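Local coordinates for ribosomal RNA processing protein 6 (Trypanosoma brucei brucei, PDB 4NLC) that probably trims and degrades RNA from the 3' end as a 3'-5' exoribonuclease of the nuclear exosome, its catalytic core being the part crystallised, at residues E90-V95 and N143-H149; A136-P142 and L164-N168; L169-S173 and V229-L233. The protein carries 1 engineered substitution. All coordinates share one frame; numbering follows the deposited sequence.

Interaction 1: E90-V95 and N143-H149; sequences ETEIAV and NIVKVFH
Glu90 lays its carbonyl oxygen against the flank of Ile144, 3.2 Å from CG1. At Thr91 the carbonyl oxygen takes Val145 N at 2.8 Å and also accepts from a water that donates to Asn143 O. Glu92 makes a CA-H...O contact with Val145 O, 3.1 Å from its CA, while its bent side chain turns off to Arg117 and Gln54 and receives the Thr91 hydroxyl on OE1. Ile93 turns both its N and its O to the partner strand: N donates to Val145 O at 2.9 Å, and O accepts from Val147 N. Its CG1 runs beside Lys146 CG, 4.0 Å away, both chains pointing the same way. After Ala94, Val95 N reaches Val147 O at 2.8 Å; Val95 CB sits over the rim of one face of the Phe148 ring, 3.8 Å from the centroid and 19° off the normal. Val95 CG1 lies anti to the backbone N (chi1 -171°), which sets this branch 3.5 Å from Phe148 CZ. A second water closes the end, donating to Val95 O and accepting from His149 N. Bridges 92/145, 93/146 and 94/147 make this a parallel pair, its segment axes 29° apart, within the mixed sheet of the RNase H-like exonuclease fold.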
# COMPACT_ATOMS: atom_id res chain seq x y z
N GLU A 90 18.09 -16.31 -7.48
CA GLU A 90 18.74 -15.11 -6.91
C GLU A 90 18.89 -15.22 -5.40
O GLU A 90 18.13 -15.94 -4.75
CB GLU A 90 17.93 -13.85 -7.27
CG GLU A 90 17.61 -13.69 -8.75
CD GLU A 90 18.79 -13.50 -9.70
OE1 GLU A 90 18.66 -13.89 -10.88
OE2 GLU A 90 19.83 -12.96 -9.27
N THR A 91 19.87 -14.54 -4.83
CA THR A 91 20.10 -14.52 -3.37
C THR A 91 19.54 -13.21 -2.77
O THR A 91 19.40 -13.10 -1.55
CB THR A 91 21.58 -14.74 -3.04
OG1 THR A 91 22.36 -13.78 -3.74
CG2 THR A 91 22.05 -16.16 -3.37
N GLU A 92 19.24 -12.23 -3.62
CA GLU A 92 18.66 -10.95 -3.25
C GLU A 92 17.95 -10.31 -4.42
O GLU A 92 18.45 -10.31 -5.55
CB GLU A 92 19.65 -9.98 -2.56
CG GLU A 92 20.75 -9.39 -3.44
CD GLU A 92 21.94 -10.29 -3.67
OE1 GLU A 92 22.26 -11.11 -2.78
OE2 GLU A 92 22.54 -10.18 -4.77
N ILE A 93 16.75 -9.76 -4.15
CA ILE A 93 15.91 -9.10 -5.16
C ILE A 93 15.42 -7.82 -4.55
O ILE A 93 15.25 -7.77 -3.33
CB ILE A 93 14.74 -9.98 -5.68
CG1 ILE A 93 13.62 -10.17 -4.60
CG2 ILE A 93 15.22 -11.34 -6.26
CD1 ILE A 93 12.35 -10.97 -5.05
N ALA A 94 15.17 -6.79 -5.40
CA ALA A 94 14.66 -5.48 -4.96
C ALA A 94 13.22 -5.43 -5.37
O ALA A 94 12.89 -5.78 -6.51
CB ALA A 94 15.44 -4.36 -5.63
N VAL A 95 12.34 -5.05 -4.44
CA VAL A 95 10.91 -5.00 -4.67
C VAL A 95 10.33 -3.63 -4.28
O VAL A 95 10.78 -3.00 -3.31
CB VAL A 95 10.15 -6.17 -3.94
CG1 VAL A 95 8.68 -6.25 -4.37
CG2 VAL A 95 10.84 -7.53 -4.14
N ASN A 143 16.49 -17.97 1.97
CA ASN A 143 17.81 -17.73 1.37
C ASN A 143 17.80 -16.61 0.34
O ASN A 143 18.82 -16.31 -0.26
CB ASN A 143 18.40 -19.02 0.81
CG ASN A 143 19.89 -18.94 0.58
OD1 ASN A 143 20.67 -18.55 1.46
ND2 ASN A 143 20.32 -19.23 -0.65
N ILE A 144 16.64 -16.00 0.12
CA ILE A 144 16.52 -14.89 -0.82
C ILE A 144 16.19 -13.69 -0.00
O ILE A 144 15.15 -13.68 0.66
CB ILE A 144 15.45 -15.12 -1.95
CG1 ILE A 144 15.72 -16.43 -2.74
CG2 ILE A 144 15.34 -13.86 -2.89
CD1 ILE A 144 14.68 -16.80 -3.82
N VAL A 145 17.07 -12.67 -0.03
CA VAL A 145 16.77 -11.41 0.67
C VAL A 145 15.86 -10.56 -0.23
O VAL A 145 16.18 -10.37 -1.41
CB VAL A 145 18.05 -10.65 1.12
CG1 VAL A 145 17.71 -9.24 1.62
CG2 VAL A 145 18.78 -11.43 2.21
N LYS A 146 14.74 -10.06 0.33
CA LYS A 146 13.83 -9.15 -0.40
C LYS A 146 14.11 -7.75 0.12
O LYS A 146 13.83 -7.44 1.28
CB LYS A 146 12.35 -9.50 -0.17
CG LYS A 146 11.76 -10.62 -1.07
CD LYS A 146 12.35 -12.02 -0.83
CE LYS A 146 12.04 -12.56 0.55
NZ LYS A 146 12.40 -14.00 0.70
N VAL A 147 14.72 -6.94 -0.71
CA VAL A 147 15.08 -5.56 -0.42
C VAL A 147 13.92 -4.61 -0.83
O VAL A 147 13.52 -4.55 -2.00
CB VAL A 147 16.41 -5.15 -1.13
CG1 VAL A 147 16.85 -3.74 -0.72
CG2 VAL A 147 17.51 -6.16 -0.89
N PHE A 148 13.41 -3.86 0.13
CA PHE A 148 12.40 -2.83 -0.15
C PHE A 148 12.94 -1.52 0.41
O PHE A 148 13.74 -1.55 1.34
CB PHE A 148 11.10 -3.16 0.60
CG PHE A 148 10.19 -4.21 0.03
CD1 PHE A 148 10.49 -5.57 0.15
CD2 PHE A 148 8.98 -3.86 -0.56
CE1 PHE A 148 9.58 -6.56 -0.29
CE2 PHE A 148 8.08 -4.84 -1.00
CZ PHE A 148 8.38 -6.18 -0.84
N HIS A 149 12.44 -0.39 -0.07
CA HIS A 149 12.84 0.90 0.50
C HIS A 149 11.61 1.56 1.17
O HIS A 149 10.75 2.08 0.48
CB HIS A 149 13.45 1.83 -0.57
CG HIS A 149 14.10 3.03 0.04
ND1 HIS A 149 15.46 3.07 0.26
CD2 HIS A 149 13.54 4.16 0.54
CE1 HIS A 149 15.69 4.23 0.86
NE2 HIS A 149 14.57 4.91 1.04
O HOH W 1 20.90 -14.64 0.35
O HOH W 2 10.78 -0.49 -2.34

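Interaction 2: A136-P142 and L164-N168; sequences APVFLQP and LYIVN
Phe139 O receives Val167 N at 2.9 Å, the sole backbone hydrogen bond between helix 136-140 and the extended run that precedes strand 169-171. It is almost straight at the hydrogen (175°). The two backbones are closest near this bond: the CA atoms of Leu140 and Val167 are 4.9 Å apart. Leu140 N bonds back to Ala136 O within its own segment.

Among the side chains, Phe139 is central. Its CG is anti to the carbonyl carbon (chi1 -72°), which sends the ring along the 164-168 run; CE2 meets Leu164 CD1 at 3.8 Å, the two side chains crossing at about a right angle, and CD1, across the ring from CE2, approaches Ile166 CG1, the two side chains lying side by side. Leu164 also turns CD2 to Ala136, 3.6 Å from its N. Val167 points its branches at Leu140 and Pro142: CB approaches Leu140 O at 3.4 Å, CG2 meets Leu140 CD2 at 3.8 Å, and CG1 packs on Pro142. Asn168 finishes the contact with ND2 bonded to Pro142 O at 2.8 Å, in the carbonyl plane and on a lone pair, the acceptor lying within the amide plane. The same ND2 also bonds to Ser49 O.

Lys146 NZ of the adjacent strand bonds to Val138 O and Val167 O, one carbonyl from each segment. Chemically, then, a largely apolar interface is set in register by two directional bonds, and the carbonyls beside it are partly satisfied by a lysine, whose positive charge they would probably stabilise.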
# COMPACT_ATOMS: atom_id res chain seq x y z
N ALA A 136 4.50 -16.68 -3.48
CA ALA A 136 4.79 -17.17 -2.12
C ALA A 136 6.11 -17.99 -2.00
O ALA A 136 6.82 -17.79 -1.02
CB ALA A 136 3.60 -17.94 -1.54
N PRO A 137 6.56 -18.83 -2.97
CA PRO A 137 7.87 -19.50 -2.78
C PRO A 137 9.05 -18.51 -2.73
O PRO A 137 9.98 -18.72 -1.98
CB PRO A 137 7.96 -20.42 -4.00
CG PRO A 137 6.56 -20.63 -4.45
CD PRO A 137 5.91 -19.30 -4.22
N VAL A 138 8.97 -17.40 -3.49
CA VAL A 138 10.02 -16.37 -3.49
C VAL A 138 9.96 -15.56 -2.20
O VAL A 138 10.98 -15.45 -1.52
CB VAL A 138 10.00 -15.47 -4.77
CG1 VAL A 138 11.06 -14.36 -4.70
CG2 VAL A 138 10.21 -16.30 -6.03
N PHE A 139 8.77 -15.00 -1.86
CA PHE A 139 8.66 -14.18 -0.66
C PHE A 139 8.93 -14.94 0.65
O PHE A 139 9.44 -14.33 1.59
CB PHE A 139 7.32 -13.43 -0.60
CG PHE A 139 7.20 -12.29 -1.58
CD1 PHE A 139 7.90 -11.10 -1.39
CD2 PHE A 139 6.38 -12.40 -2.69
CE1 PHE A 139 7.79 -10.05 -2.32
CE2 PHE A 139 6.27 -11.34 -3.61
CZ PHE A 139 6.97 -10.16 -3.40
N LEU A 140 8.61 -16.24 0.71
CA LEU A 140 8.80 -17.13 1.86
C LEU A 140 10.19 -17.75 1.94
O LEU A 140 10.53 -18.29 2.98
CB LEU A 140 7.72 -18.24 1.93
CG LEU A 140 6.26 -17.79 2.16
CD1 LEU A 140 5.31 -19.01 2.21
CD2 LEU A 140 6.12 -16.99 3.45
N GLN A 141 10.97 -17.70 0.83
CA GLN A 141 12.30 -18.32 0.74
C GLN A 141 13.29 -17.58 1.63
O GLN A 141 13.65 -16.45 1.32
CB GLN A 141 12.75 -18.38 -0.74
CG GLN A 141 14.09 -19.07 -1.09
CD GLN A 141 14.44 -20.34 -0.39
OE1 GLN A 141 13.97 -21.43 -0.73
NE2 GLN A 141 15.37 -20.25 0.52
N PRO A 142 13.76 -18.22 2.74
CA PRO A 142 14.71 -17.55 3.63
C PRO A 142 16.08 -17.24 3.02
O PRO A 142 16.78 -16.38 3.53
CB PRO A 142 14.83 -18.51 4.82
CG PRO A 142 14.46 -19.82 4.28
CD PRO A 142 13.45 -19.58 3.22
N LEU A 164 0.43 -12.32 0.66
CA LEU A 164 1.89 -12.42 0.55
C LEU A 164 2.61 -11.86 1.79
O LEU A 164 2.26 -10.79 2.30
CB LEU A 164 2.43 -11.80 -0.76
CG LEU A 164 2.04 -12.53 -2.05
CD1 LEU A 164 2.47 -11.76 -3.30
CD2 LEU A 164 2.64 -13.91 -2.09
N TYR A 165 3.63 -12.61 2.26
CA TYR A 165 4.42 -12.36 3.45
C TYR A 165 5.93 -12.53 3.18
O TYR A 165 6.34 -13.47 2.48
CB TYR A 165 3.98 -13.30 4.58
CG TYR A 165 2.51 -13.17 4.92
CD1 TYR A 165 1.54 -13.92 4.24
CD2 TYR A 165 2.08 -12.31 5.92
CE1 TYR A 165 0.19 -13.80 4.54
CE2 TYR A 165 0.74 -12.21 6.26
CZ TYR A 165 -0.21 -12.92 5.54
OH TYR A 165 -1.53 -12.80 5.87
N ILE A 166 6.73 -11.61 3.76
CA ILE A 166 8.17 -11.52 3.52
C ILE A 166 9.02 -12.17 4.62
O ILE A 166 9.05 -11.71 5.76
CB ILE A 166 8.60 -10.05 3.25
CG1 ILE A 166 7.58 -9.33 2.34
CG2 ILE A 166 9.98 -10.03 2.60
CD1 ILE A 166 7.43 -7.78 2.64
N VAL A 167 9.73 -13.24 4.24
CA VAL A 167 10.68 -13.94 5.09
C VAL A 167 12.04 -13.37 4.63
O VAL A 167 12.41 -13.48 3.46
CB VAL A 167 10.58 -15.48 4.92
CG1 VAL A 167 11.73 -16.19 5.63
CG2 VAL A 167 9.24 -16.01 5.44
N ASN A 168 12.74 -12.70 5.54
CA ASN A 168 14.02 -12.03 5.32
C ASN A 168 13.89 -10.77 4.45
O ASN A 168 14.48 -10.62 3.37
CB ASN A 168 15.12 -12.96 4.83
CG ASN A 168 15.80 -13.64 5.99
OD1 ASN A 168 15.87 -13.10 7.11
ND2 ASN A 168 16.29 -14.83 5.76

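Interaction 3: L169-S173 and V229-L233; sequences LFDTS and VYDRL
Phe170 and Tyr230 form a T-shaped aromatic pair: the edge of the tyrosine ring is directed at the face of the phenylalanine ring, with centroids 5.0 Å apart and planes at 70°. CE1 of Tyr230 stands above the Phe170 ring toward its rim, and CD1 of Tyr230 comes within 3.5 Å of Phe170 CD1. Phe170 CG lies anti to the backbone N (chi1 -171°), which sets the ring face under Tyr230 CE1. Phe254 makes a further edge-to-face pair with Phe170, and the Tyr230 hydroxyl is bonded to Gln54.

The aliphatic contacts centre on Thr172. Leu233 CD1 meets Thr172 CB at 3.6 Å and Thr172 O at 3.5 Å, the two side chains crossing at about a right angle. Thr172 CG2 touches the helix backbone at Tyr230 CA, 4.0 Å away, and lies more loosely at 4.3 Å from Val229 CG1.

Side-chain polar bonds either stay within segment 169-173 or lead beyond the pair. Asp171 is the N-cap of helix 172-178, its OD1 accepting from Ser173 N at 2.9 Å; OD1 also takes Gly150 N, and OD2 takes Ala151 N. Thr172 OG1 bonds with His149 ND1 and Phe148 O.

No hydrogen bond spans the two segments, which meet through the two rings, aliphatic carbons and the Thr172 carbonyl. Thr172 thus divides its roles, CG2 serving the apolar interface and OG1 the polar network around strand 145-148.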
# COMPACT_ATOMS: atom_id res chain seq x y z
N LEU A 169 13.13 -9.84 5.01
CA LEU A 169 12.97 -8.52 4.49
C LEU A 169 14.19 -7.72 4.91
O LEU A 169 14.70 -7.88 6.03
CB LEU A 169 11.70 -7.85 5.11
CG LEU A 169 11.50 -6.33 4.86
CD1 LEU A 169 11.17 -6.05 3.42
CD2 LEU A 169 10.41 -5.76 5.76
N PHE A 170 14.69 -6.88 4.00
CA PHE A 170 15.71 -5.89 4.32
C PHE A 170 15.16 -4.55 3.83
O PHE A 170 14.85 -4.40 2.65
CB PHE A 170 17.11 -6.19 3.76
CG PHE A 170 18.15 -5.24 4.31
CD1 PHE A 170 18.38 -4.00 3.70
CD2 PHE A 170 18.91 -5.57 5.43
CE1 PHE A 170 19.36 -3.14 4.19
CE2 PHE A 170 19.90 -4.71 5.91
CZ PHE A 170 20.10 -3.49 5.30
N ASP A 171 14.99 -3.60 4.75
CA ASP A 171 14.44 -2.29 4.44
C ASP A 171 15.58 -1.26 4.42
O ASP A 171 16.16 -0.95 5.47
CB ASP A 171 13.33 -1.92 5.43
CG ASP A 171 12.52 -0.67 5.07
OD1 ASP A 171 13.12 0.29 4.52
OD2 ASP A 171 11.34 -0.62 5.40
N THR A 172 15.90 -0.74 3.22
CA THR A 172 16.99 0.22 3.02
C THR A 172 16.71 1.60 3.68
O THR A 172 17.66 2.34 3.98
CB THR A 172 17.38 0.34 1.53
OG1 THR A 172 16.21 0.47 0.74
CG2 THR A 172 18.19 -0.85 1.05
N SER A 173 15.43 1.92 3.93
CA SER A 173 15.09 3.16 4.60
C SER A 173 15.43 3.01 6.10
O SER A 173 15.98 3.94 6.69
CB SER A 173 13.61 3.50 4.37
OG SER A 173 13.26 4.67 5.08
N VAL A 229 22.29 0.11 -3.89
CA VAL A 229 22.05 0.90 -2.67
C VAL A 229 22.18 -0.04 -1.47
O VAL A 229 22.88 0.27 -0.50
CB VAL A 229 20.67 1.63 -2.74
CG1 VAL A 229 20.18 2.08 -1.36
CG2 VAL A 229 20.75 2.83 -3.70
N TYR A 230 21.56 -1.22 -1.58
CA TYR A 230 21.60 -2.28 -0.57
C TYR A 230 23.08 -2.66 -0.24
O TYR A 230 23.46 -2.67 0.93
CB TYR A 230 20.80 -3.51 -1.08
CG TYR A 230 20.99 -4.77 -0.27
CD1 TYR A 230 20.58 -4.84 1.07
CD2 TYR A 230 21.49 -5.93 -0.85
CE1 TYR A 230 20.68 -6.02 1.80
CE2 TYR A 230 21.59 -7.12 -0.13
CZ TYR A 230 21.19 -7.16 1.21
OH TYR A 230 21.34 -8.30 1.95
N ASP A 231 23.91 -2.92 -1.27
CA ASP A 231 25.34 -3.26 -1.14
C ASP A 231 26.10 -2.12 -0.41
O ASP A 231 26.83 -2.38 0.54
CB ASP A 231 25.96 -3.49 -2.53
CG ASP A 231 25.53 -4.73 -3.28
OD1 ASP A 231 24.91 -5.62 -2.67
OD2 ASP A 231 25.86 -4.83 -4.48
N ARG A 232 25.88 -0.87 -0.82
CA ARG A 232 26.51 0.31 -0.22
C ARG A 232 26.12 0.54 1.26
O ARG A 232 26.98 0.86 2.08
CB ARG A 232 26.24 1.55 -1.07
CG ARG A 232 26.98 1.54 -2.44
CD ARG A 232 28.48 1.79 -2.38
NE ARG A 232 28.82 3.07 -1.74
CZ ARG A 232 28.84 4.25 -2.34
NH1 ARG A 232 28.56 4.35 -3.64
NH2 ARG A 232 29.15 5.35 -1.66
N LEU A 233 24.82 0.35 1.60
CA LEU A 233 24.34 0.48 2.99
C LEU A 233 24.89 -0.64 3.88
O LEU A 233 25.22 -0.38 5.04
CB LEU A 233 22.82 0.54 3.06
CG LEU A 233 22.19 1.80 2.47
CD1 LEU A 233 20.68 1.64 2.36
CD2 LEU A 233 22.55 3.01 3.28

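Overall arrangement
All three contacts belong to the 3'-5' exonuclease domain and lie at or beside strand 145-148. Interactions 1 and 2 have centres about 10 Å apart and alternate along the chain, with segment 136-142 running directly into 143-149; Lys146 belongs to the first and bonds into the second. Interaction 3, centred about 9 Å from interaction 1, comes later in sequence and continues the sheet, because Phe170 N and O pair with Lys146 O and Phe148 N. Interactions 2 and 3 are about 17 Å apart between centres, joined where 164-168 passes into 169-173. Together they connect sheet strands 92-100, 145-148 and 169-171 with helices 136-140 and 226-238 of the exonuclease domain.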